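Local coordinates for extracellular solute-binding protein, family 5 (Chelativorans sp., PDB 6WM6) that binds EDTA and related aminopolycarboxylates in the periplasm, probably as the solute-binding component that delivers them to an ABC transporter, at residues L267-P277 and T532-L543; A216-V224 and L235-G243. One frame throughout, in Å; residues are numbered along the deposited sequence.

Contact 1. Residues L267-P277 and T532-L543; sequences LENGEVDVIYP and TALIYKEAILNL
V274 turns CG1 anti to its backbone N (chi1 -174°) and CG2 anti to its carbonyl carbon, so that its two methyls fork toward different partners across a short antiparallel beta bridge. CG1 meets L534 CD1 at 3.6 Å, while CG2 packs on I540 CD1 at 3.5 Å and on L543 CD2. A beta-branched valine suits this place, offering two methyls close to the backbone. I275 and I535 hydrogen-bond N to O in both directions, and beyond the non-hydrogen-bonded pair V274 and Y536, K537 N donates to D273 O at 2.9 Å. On the face of I275 and I535, CG2 of I535 touches L267 CD2 at 3.5 Å, tying the end of helix 263-268 to the sheet. G270 closes that helix in a Schellman motif. The ring of Y276 lies obliquely beside L534, CD1 to CD1 3.7 Å; its OH lies 3.6 Å from T532 CG2 and hydrogen-bonds D545, which also receives T532 OG1. Losing the Y276 ring and hydroxyl to an alanine would probably leave D545 without one of its hydroxyl partners and open a gap beside L534. D273 OD2 accepts from T51 N of strand 49-54. K537, bent at chi2 and chi4, brings its amine beside the last helix carbonyls. NZ donates to two waters, each at 2.8 Å, one held by E268 O and the other within hydrogen-bonding reach of V272 O and D273 OD1.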
loop_
_atom_site.group_PDB
_atom_site.type_symbol
_atom_site.label_atom_id
_atom_site.label_comp_id
_atom_site.label_asym_id
_atom_site.label_seq_id
_atom_site.Cartn_x
_atom_site.Cartn_y
_atom_site.Cartn_z
ATOM N N LEU A 267 17.134 -5.333 17.109
ATOM C CA LEU A 267 17.236 -6.717 16.651
ATOM C C LEU A 267 18.538 -7.347 17.143
ATOM O O LEU A 267 18.540 -8.478 17.656
ATOM C CB LEU A 267 17.123 -6.746 15.119
ATOM C CG LEU A 267 17.223 -8.100 14.460
ATOM C CD1 LEU A 267 16.068 -9.008 14.769
ATOM C CD2 LEU A 267 17.338 -7.899 12.924
ATOM N N GLU A 268 19.650 -6.630 16.987
ATOM C CA GLU A 268 20.940 -7.148 17.433
ATOM C C GLU A 268 20.955 -7.394 18.936
ATOM O O GLU A 268 21.555 -8.374 19.404
ATOM C CB GLU A 268 22.045 -6.168 17.045
ATOM C CG GLU A 268 23.444 -6.644 17.424
ATOM C CD GLU A 268 24.540 -5.713 16.938
ATOM O OE1 GLU A 268 24.215 -4.667 16.333
ATOM O OE2 GLU A 268 25.728 -6.031 17.166
ATOM N N ASN A 269 20.276 -6.540 19.706
ATOM C CA ASN A 269 20.256 -6.659 21.159
ATOM C C ASN A 269 19.265 -7.695 21.668
ATOM O O ASN A 269 19.194 -7.918 22.881
ATOM C CB ASN A 269 19.894 -5.312 21.798
ATOM C CG ASN A 269 20.954 -4.255 21.585
ATOM O OD1 ASN A 269 22.123 -4.565 21.354
ATOM N ND2 ASN A 269 20.550 -2.992 21.669
ATOM N N GLY A 270 18.460 -8.306 20.791
ATOM C CA GLY A 270 17.482 -9.277 21.216
ATOM C C GLY A 270 16.168 -8.715 21.704
ATOM O O GLY A 270 15.310 -9.494 22.144
ATOM N N GLU A 271 15.973 -7.396 21.622
ATOM C CA GLU A 271 14.734 -6.776 22.070
ATOM C C GLU A 271 13.580 -7.096 21.129
ATOM O O GLU A 271 12.414 -7.129 21.544
ATOM C CB GLU A 271 14.935 -5.264 22.139
ATOM C CG GLU A 271 13.739 -4.461 22.607
ATOM C CD GLU A 271 14.066 -2.982 22.775
ATOM O OE1 GLU A 271 15.265 -2.628 22.718
ATOM O OE2 GLU A 271 13.127 -2.180 22.962
ATOM N N VAL A 272 13.888 -7.294 19.851
ATOM C CA VAL A 272 12.915 -7.755 18.872
ATOM C C VAL A 272 13.603 -8.832 18.054
ATOM O O VAL A 272 14.838 -8.935 18.022
ATOM C CB VAL A 272 12.409 -6.626 17.955
ATOM C CG1 VAL A 272 11.796 -5.491 18.761
ATOM C CG2 VAL A 272 13.523 -6.111 17.052
ATOM N N ASP A 273 12.786 -9.644 17.378
ATOM C CA ASP A 273 13.278 -10.708 16.519
ATOM C C ASP A 273 13.046 -10.471 15.033
ATOM O O ASP A 273 13.605 -11.220 14.215
ATOM C CB ASP A 273 12.601 -12.027 16.903
ATOM C CG ASP A 273 12.679 -12.315 18.378
ATOM O OD1 ASP A 273 13.799 -12.385 18.895
ATOM O OD2 ASP A 273 11.628 -12.459 19.014
ATOM N N VAL A 274 12.228 -9.485 14.677
ATOM C CA VAL A 274 11.865 -9.192 13.293
ATOM C C VAL A 274 11.703 -7.683 13.179
ATOM O O VAL A 274 11.059 -7.059 14.034
ATOM C CB VAL A 274 10.527 -9.821 12.888
ATOM C CG1 VAL A 274 10.262 -9.616 11.384
ATOM C CG2 VAL A 274 10.478 -11.287 13.258
ATOM N N ILE A 275 12.241 -7.113 12.110
ATOM C CA ILE A 275 12.005 -5.716 11.758
ATOM C C ILE A 275 11.646 -5.658 10.277
ATOM O O ILE A 275 12.066 -6.513 9.486
ATOM C CB ILE A 275 13.192 -4.808 12.105
ATOM C CG1 ILE A 275 14.421 -5.120 11.248
ATOM C CG2 ILE A 275 13.539 -4.944 13.594
ATOM C CD1 ILE A 275 15.558 -4.141 11.432
ATOM N N TYR A 276 10.905 -4.620 9.894
ATOM C CA TYR A 276 10.451 -4.427 8.501
ATOM C C TYR A 276 10.496 -2.940 8.168
ATOM O O TYR A 276 9.476 -2.318 7.848
ATOM C CB TYR A 276 9.048 -5.007 8.331
ATOM C CG TYR A 276 8.575 -5.231 6.904
ATOM C CD1 TYR A 276 9.273 -6.039 6.041
ATOM C CD2 TYR A 276 7.382 -4.680 6.453
ATOM C CE1 TYR A 276 8.806 -6.315 4.749
ATOM C CE2 TYR A 276 6.920 -4.920 5.165
ATOM C CZ TYR A 276 7.645 -5.718 4.331
ATOM O OH TYR A 276 7.171 -5.981 3.066
ATOM N N PRO A 277 11.679 -2.341 8.214
ATOM C CA PRO A 277 11.769 -0.886 8.016
ATOM C C PRO A 277 11.482 -0.495 6.579
ATOM O O PRO A 277 11.742 -1.245 5.633
ATOM C CB PRO A 277 13.222 -0.570 8.383
ATOM C CG PRO A 277 13.966 -1.837 8.082
ATOM C CD PRO A 277 12.993 -2.942 8.501
ATOM N N THR A 532 11.656 -3.383 -0.176
ATOM C CA THR A 532 11.310 -3.841 1.152
ATOM C C THR A 532 12.572 -4.329 1.875
ATOM O O THR A 532 13.620 -4.574 1.271
ATOM C CB THR A 532 10.334 -5.011 1.101
ATOM O OG1 THR A 532 11.032 -6.134 0.537
ATOM C CG2 THR A 532 9.103 -4.715 0.274
ATOM N N ALA A 533 12.468 -4.482 3.189
ATOM C CA ALA A 533 13.554 -5.096 3.950
ATOM C C ALA A 533 12.952 -5.797 5.160
ATOM O O ALA A 533 12.553 -5.145 6.129
ATOM C CB ALA A 533 14.577 -4.047 4.379
ATOM N N LEU A 534 12.919 -7.114 5.117
ATOM C CA LEU A 534 12.517 -7.951 6.247
ATOM C C LEU A 534 13.786 -8.550 6.821
ATOM O O LEU A 534 14.472 -9.311 6.151
ATOM C CB LEU A 534 11.578 -9.051 5.768
ATOM C CG LEU A 534 11.000 -9.973 6.824
ATOM C CD1 LEU A 534 10.064 -9.249 7.770
ATOM C CD2 LEU A 534 10.292 -11.141 6.123
ATOM N N ILE A 535 14.123 -8.170 8.050
ATOM C CA ILE A 535 15.387 -8.532 8.684
ATOM C C ILE A 535 15.025 -9.207 9.997
ATOM O O ILE A 535 14.252 -8.645 10.792
ATOM C CB ILE A 535 16.269 -7.296 8.912
ATOM C CG1 ILE A 535 16.408 -6.469 7.625
ATOM C CG2 ILE A 535 17.673 -7.727 9.408
ATOM C CD1 ILE A 535 17.110 -5.122 7.807
ATOM N N TYR A 536 15.546 -10.412 10.225
ATOM C CA TYR A 536 14.939 -11.259 11.249
ATOM C C TYR A 536 15.885 -12.347 11.717
ATOM O O TYR A 536 16.864 -12.675 11.058
ATOM C CB TYR A 536 13.641 -11.909 10.716
ATOM C CG TYR A 536 13.893 -12.769 9.491
ATOM C CD1 TYR A 536 14.022 -12.184 8.233
ATOM C CD2 TYR A 536 14.026 -14.148 9.576
ATOM C CE1 TYR A 536 14.296 -12.957 7.112
ATOM C CE2 TYR A 536 14.285 -14.923 8.470
ATOM C CZ TYR A 536 14.416 -14.318 7.237
ATOM O OH TYR A 536 14.693 -15.050 6.104
ATOM N N LYS A 537 15.540 -12.947 12.854
ATOM C CA LYS A 537 16.247 -14.117 13.346
ATOM C C LYS A 537 15.785 -15.357 12.588
ATOM O O LYS A 537 14.587 -15.670 12.565
ATOM C CB LYS A 537 15.983 -14.245 14.846
ATOM C CG LYS A 537 16.652 -13.148 15.666
ATOM C CD LYS A 537 18.175 -13.295 15.677
ATOM C CE LYS A 537 18.887 -12.146 16.393
ATOM N NZ LYS A 537 18.782 -12.261 17.868
ATOM N N GLU A 538 16.745 -16.076 11.996
ATOM C CA GLU A 538 16.447 -17.180 11.093
ATOM C C GLU A 538 15.859 -18.394 11.782
ATOM O O GLU A 538 15.340 -19.284 11.110
ATOM C CB GLU A 538 17.702 -17.552 10.304
ATOM C CG GLU A 538 18.777 -18.189 11.141
ATOM C CD GLU A 538 20.130 -18.227 10.440
ATOM O OE1 GLU A 538 20.191 -17.857 9.246
ATOM O OE2 GLU A 538 21.120 -18.611 11.087
ATOM N N ALA A 539 15.845 -18.434 13.117
ATOM C CA ALA A 539 15.072 -19.453 13.803
ATOM C C ALA A 539 13.592 -19.404 13.476
ATOM O O ALA A 539 12.887 -20.393 13.687
ATOM C CB ALA A 539 15.242 -19.311 15.322
ATOM N N ILE A 540 13.086 -18.266 13.024
ATOM C CA ILE A 540 11.663 -18.136 12.718
ATOM C C ILE A 540 11.383 -18.688 11.326
ATOM O O ILE A 540 11.943 -18.199 10.338
ATOM C CB ILE A 540 11.204 -16.677 12.822
ATOM C CG1 ILE A 540 11.539 -16.084 14.188
ATOM C CG2 ILE A 540 9.694 -16.612 12.592
ATOM C CD1 ILE A 540 11.464 -14.566 14.180
ATOM N N LEU A 541 10.508 -19.675 11.254
ATOM C CA LEU A 541 10.110 -20.327 10.015
ATOM C C LEU A 541 8.759 -19.812 9.552
ATOM O O LEU A 541 7.927 -19.388 10.351
ATOM C CB LEU A 541 10.011 -21.837 10.225
ATOM C CG LEU A 541 11.286 -22.540 10.710
ATOM C CD1 LEU A 541 11.014 -24.032 10.898
ATOM C CD2 LEU A 541 12.437 -22.295 9.765
ATOM N N ASN A 542 8.553 -19.861 8.241
ATOM C CA ASN A 542 7.354 -19.441 7.514
ATOM C C ASN A 542 7.165 -17.946 7.546
ATOM O O ASN A 542 6.088 -17.449 7.202
ATOM C CB ASN A 542 6.108 -20.209 7.946
ATOM C CG ASN A 542 6.275 -21.693 7.748
ATOM O OD1 ASN A 542 6.744 -22.124 6.703
ATOM N ND2 ASN A 542 5.946 -22.458 8.757
ATOM N N LEU A 543 8.187 -17.205 7.922
ATOM C CA LEU A 543 8.204 -15.752 7.879
ATOM C C LEU A 543 8.842 -15.333 6.565
ATOM O O LEU A 543 10.025 -15.639 6.305
ATOM C CB LEU A 543 9.003 -15.228 9.076
ATOM C CG LEU A 543 9.274 -13.719 9.072
ATOM C CD1 LEU A 543 8.014 -12.888 9.153
ATOM C CD2 LEU A 543 10.235 -13.390 10.225
HETATM O O HOH W 1 21.127 -11.058 18.779
HETATM O O HOH W 2 16.287 -11.241 18.593
HETATM O O HOH W 3 10.142 -3.124 4.467
#

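Contact 2. Residues A216-V224 and L235-G243; sequences AWSGGPYMV and LVPNPKWYG
P221 lies against one face of the W241 indole, its CA 3.8 Å from the centroid of the five-membered ring in a CH-pi contact; the backbone N of G243 sits over the opposite face. The compact proline, with its CA turned to the face, suits a broad indole. Three consecutive carbonyls, of G219, G220 and P221, are gripped from the other segment. Y242 OH donates to G219 O at 2.7 Å, N238 ND2 donates to G220 O at 2.9 Å in the carbonyl plane, and N238 N reaches P221 O from above its plane. Asparagine suits this corner because its amide works at both ends: with CG anti to the backbone N (chi1 171°), ND2 faces G220 while OD1 accepts from K240 N in an Asx turn, within the type I turn that brings W241 round. Within its own segment S218 OG accepts from G220 N in an ST turn and donates to Y222 O at 2.6 Å. Beyond the turns the strands pair as an antiparallel beta hairpin, M223 and V236 bonded both ways, with M223 SD against P239 CD at 3.8 Å. Y222 OH accepts from L249 N, and W241 NE1 bonds K245 O. Strand 222-228 forms one edge of a four-stranded mixed sheet, and strand 232-237 lies between it and strand 251-256, where L235 packs on F254 and Y222 on L252.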
loop_
_atom_site.group_PDB
_atom_site.type_symbol
_atom_site.label_atom_id
_atom_site.label_comp_id
_atom_site.label_asym_id
_atom_site.label_seq_id
_atom_site.Cartn_x
_atom_site.Cartn_y
_atom_site.Cartn_z
ATOM N N ALA A 216 -10.919 -7.327 22.226
ATOM C CA ALA A 216 -10.933 -8.505 23.081
ATOM C C ALA A 216 -11.277 -9.774 22.311
ATOM O O ALA A 216 -11.074 -10.878 22.824
ATOM C CB ALA A 216 -11.935 -8.312 24.224
ATOM N N TRP A 217 -11.733 -9.633 21.079
ATOM C CA TRP A 217 -12.226 -10.712 20.237
ATOM C C TRP A 217 -11.198 -11.061 19.167
ATOM O O TRP A 217 -10.237 -10.335 18.919
ATOM C CB TRP A 217 -13.531 -10.234 19.555
ATOM C CG TRP A 217 -13.358 -8.877 18.918
ATOM C CD1 TRP A 217 -13.688 -7.672 19.481
ATOM C CD2 TRP A 217 -12.767 -8.579 17.652
ATOM N NE1 TRP A 217 -13.342 -6.651 18.637
ATOM C CE2 TRP A 217 -12.784 -7.171 17.501
ATOM C CE3 TRP A 217 -12.249 -9.359 16.614
ATOM C CZ2 TRP A 217 -12.279 -6.538 16.357
ATOM C CZ3 TRP A 217 -11.745 -8.713 15.472
ATOM C CH2 TRP A 217 -11.775 -7.324 15.367
ATOM N N SER A 218 -11.434 -12.198 18.513
ATOM C CA SER A 218 -10.621 -12.590 17.380
ATOM C C SER A 218 -11.379 -13.566 16.503
ATOM O O SER A 218 -12.182 -14.360 16.991
ATOM C CB SER A 218 -9.331 -13.274 17.860
ATOM O OG SER A 218 -8.622 -13.783 16.747
ATOM N N GLY A 219 -11.106 -13.507 15.197
ATOM C CA GLY A 219 -11.518 -14.536 14.262
ATOM C C GLY A 219 -10.333 -15.176 13.569
ATOM O O GLY A 219 -10.472 -15.770 12.485
ATOM N N GLY A 220 -9.152 -15.029 14.177
ATOM C CA GLY A 220 -7.905 -15.498 13.599
ATOM C C GLY A 220 -7.122 -16.362 14.558
ATOM O O GLY A 220 -7.617 -16.763 15.620
ATOM N N PRO A 221 -5.857 -16.626 14.233
ATOM C CA PRO A 221 -5.062 -17.565 15.044
ATOM C C PRO A 221 -4.644 -17.012 16.391
ATOM O O PRO A 221 -4.377 -17.808 17.297
ATOM C CB PRO A 221 -3.845 -17.869 14.142
ATOM C CG PRO A 221 -3.764 -16.674 13.224
ATOM C CD PRO A 221 -5.203 -16.315 12.946
ATOM N N TYR A 222 -4.587 -15.689 16.535
ATOM C CA TYR A 222 -4.129 -15.039 17.757
ATOM C C TYR A 222 -5.189 -14.060 18.261
ATOM O O TYR A 222 -6.121 -13.705 17.532
ATOM C CB TYR A 222 -2.775 -14.326 17.513
ATOM C CG TYR A 222 -1.622 -15.308 17.332
ATOM C CD1 TYR A 222 -0.986 -15.862 18.416
ATOM C CD2 TYR A 222 -1.193 -15.667 16.069
ATOM C CE1 TYR A 222 0.033 -16.764 18.268
ATOM C CE2 TYR A 222 -0.152 -16.563 15.897
ATOM C CZ TYR A 222 0.449 -17.112 17.005
ATOM O OH TYR A 222 1.474 -18.038 16.881
ATOM N N MET A 223 -5.044 -13.644 19.513
ATOM C CA MET A 223 -5.923 -12.644 20.103
ATOM C C MET A 223 -5.111 -11.806 21.072
ATOM O O MET A 223 -4.116 -12.274 21.606
ATOM C CB MET A 223 -7.115 -13.319 20.791
ATOM C CG MET A 223 -6.767 -14.142 22.025
ATOM S SD MET A 223 -8.137 -15.212 22.531
ATOM C CE MET A 223 -9.495 -14.068 22.680
ATOM N N VAL A 224 -5.553 -10.577 21.313
ATOM C CA VAL A 224 -4.799 -9.669 22.175
ATOM C C VAL A 224 -4.966 -10.065 23.636
ATOM O O VAL A 224 -6.096 -10.185 24.147
ATOM C CB VAL A 224 -5.226 -8.216 21.930
ATOM C CG1 VAL A 224 -4.448 -7.267 22.873
ATOM C CG2 VAL A 224 -4.993 -7.823 20.504
ATOM N N LEU A 235 -0.016 -10.673 21.962
ATOM C CA LEU A 235 -1.043 -11.606 21.514
ATOM C C LEU A 235 -0.725 -13.024 21.967
ATOM O O LEU A 235 0.446 -13.398 22.135
ATOM C CB LEU A 235 -1.177 -11.608 19.993
ATOM C CG LEU A 235 -1.592 -10.294 19.344
ATOM C CD1 LEU A 235 -0.475 -9.334 19.203
ATOM C CD2 LEU A 235 -2.195 -10.575 17.962
ATOM N N VAL A 236 -1.772 -13.813 22.167
ATOM C CA VAL A 236 -1.675 -15.219 22.549
ATOM C C VAL A 236 -2.569 -16.008 21.608
ATOM O O VAL A 236 -3.429 -15.430 20.928
ATOM C CB VAL A 236 -2.111 -15.436 24.027
ATOM C CG1 VAL A 236 -1.129 -14.727 24.962
ATOM C CG2 VAL A 236 -3.550 -14.943 24.240
ATOM N N PRO A 237 -2.410 -17.329 21.561
ATOM C CA PRO A 237 -3.291 -18.132 20.693
ATOM C C PRO A 237 -4.759 -17.907 21.013
ATOM O O PRO A 237 -5.154 -17.762 22.174
ATOM C CB PRO A 237 -2.894 -19.572 20.996
ATOM C CG PRO A 237 -1.465 -19.459 21.446
ATOM C CD PRO A 237 -1.374 -18.169 22.212
ATOM N N ASN A 238 -5.559 -17.888 19.969
ATOM C CA ASN A 238 -7.012 -17.977 20.077
ATOM C C ASN A 238 -7.371 -19.450 20.239
ATOM O O ASN A 238 -7.197 -20.225 19.289
ATOM C CB ASN A 238 -7.618 -17.371 18.815
ATOM C CG ASN A 238 -9.110 -17.595 18.704
ATOM O OD1 ASN A 238 -9.759 -18.126 19.634
ATOM N ND2 ASN A 238 -9.672 -17.174 17.588
ATOM N N PRO A 239 -7.858 -19.871 21.418
ATOM C CA PRO A 239 -8.143 -21.290 21.625
ATOM C C PRO A 239 -9.213 -21.850 20.714
ATOM O O PRO A 239 -9.307 -23.080 20.574
ATOM C CB PRO A 239 -8.605 -21.362 23.090
ATOM C CG PRO A 239 -8.307 -20.060 23.696
ATOM C CD PRO A 239 -8.096 -19.046 22.610
ATOM N N LYS A 240 -10.026 -20.993 20.100
ATOM C CA LYS A 240 -11.067 -21.421 19.180
ATOM C C LYS A 240 -10.673 -21.204 17.713
ATOM O O LYS A 240 -11.529 -21.261 16.829
ATOM C CB LYS A 240 -12.384 -20.728 19.501
ATOM C CG LYS A 240 -12.940 -21.077 20.878
ATOM C CD LYS A 240 -14.397 -20.656 20.998
ATOM C CE LYS A 240 -14.964 -20.869 22.399
ATOM N NZ LYS A 240 -14.963 -22.302 22.793
ATOM N N TRP A 241 -9.390 -20.973 17.427
ATOM C CA TRP A 241 -8.965 -20.902 16.040
ATOM C C TRP A 241 -9.363 -22.173 15.293
ATOM O O TRP A 241 -9.140 -23.290 15.765
ATOM C CB TRP A 241 -7.443 -20.697 15.981
ATOM C CG TRP A 241 -6.814 -20.801 14.617
ATOM C CD1 TRP A 241 -5.762 -21.604 14.284
ATOM C CD2 TRP A 241 -7.160 -20.077 13.420
ATOM N NE1 TRP A 241 -5.433 -21.426 12.973
ATOM C CE2 TRP A 241 -6.258 -20.485 12.409
ATOM C CE3 TRP A 241 -8.134 -19.108 13.097
ATOM C CZ2 TRP A 241 -6.316 -19.988 11.107
ATOM C CZ3 TRP A 241 -8.190 -18.632 11.797
ATOM C CH2 TRP A 241 -7.280 -19.066 10.825
ATOM N N TYR A 242 -9.897 -21.983 14.086
ATOM C CA TYR A 242 -10.559 -23.027 13.307
ATOM C C TYR A 242 -9.803 -23.361 12.028
ATOM O O TYR A 242 -10.282 -24.162 11.214
ATOM C CB TYR A 242 -11.982 -22.576 12.951
ATOM C CG TYR A 242 -11.994 -21.173 12.381
ATOM C CD1 TYR A 242 -11.796 -20.953 11.029
ATOM C CD2 TYR A 242 -12.127 -20.054 13.205
ATOM C CE1 TYR A 242 -11.749 -19.695 10.506
ATOM C CE2 TYR A 242 -12.069 -18.778 12.690
ATOM C CZ TYR A 242 -11.871 -18.594 11.325
ATOM O OH TYR A 242 -11.801 -17.348 10.775
ATOM N N GLY A 243 -8.634 -22.773 11.839
ATOM C CA GLY A 243 -7.895 -22.982 10.611
ATOM C C GLY A 243 -7.057 -24.238 10.615
ATOM O O GLY A 243 -6.847 -24.877 11.647
#

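How the contacts relate
Both contacts pair antiparallel strands, but at different ranges: contact 1 joins parts of the chain 255 residues apart, whereas contact 2 joins the two arms of a local hairpin. Their centres are 23 Å apart and they do not touch. Strand 49-54 brings them into relation, since it hydrogen-bonds the backbone of contact 1 at D273 and V274 and also borders strand 251-256 in the sheet holding contact 2. Contact 1 is the more buried, relying on branched aliphatic side chains, with polar groups and waters at both ends. Contact 2 is only partly buried; glycine, proline, asparagine and two aromatic residues carry it, with side-chain donors holding backbone carbonyls where regular strand pairing stops.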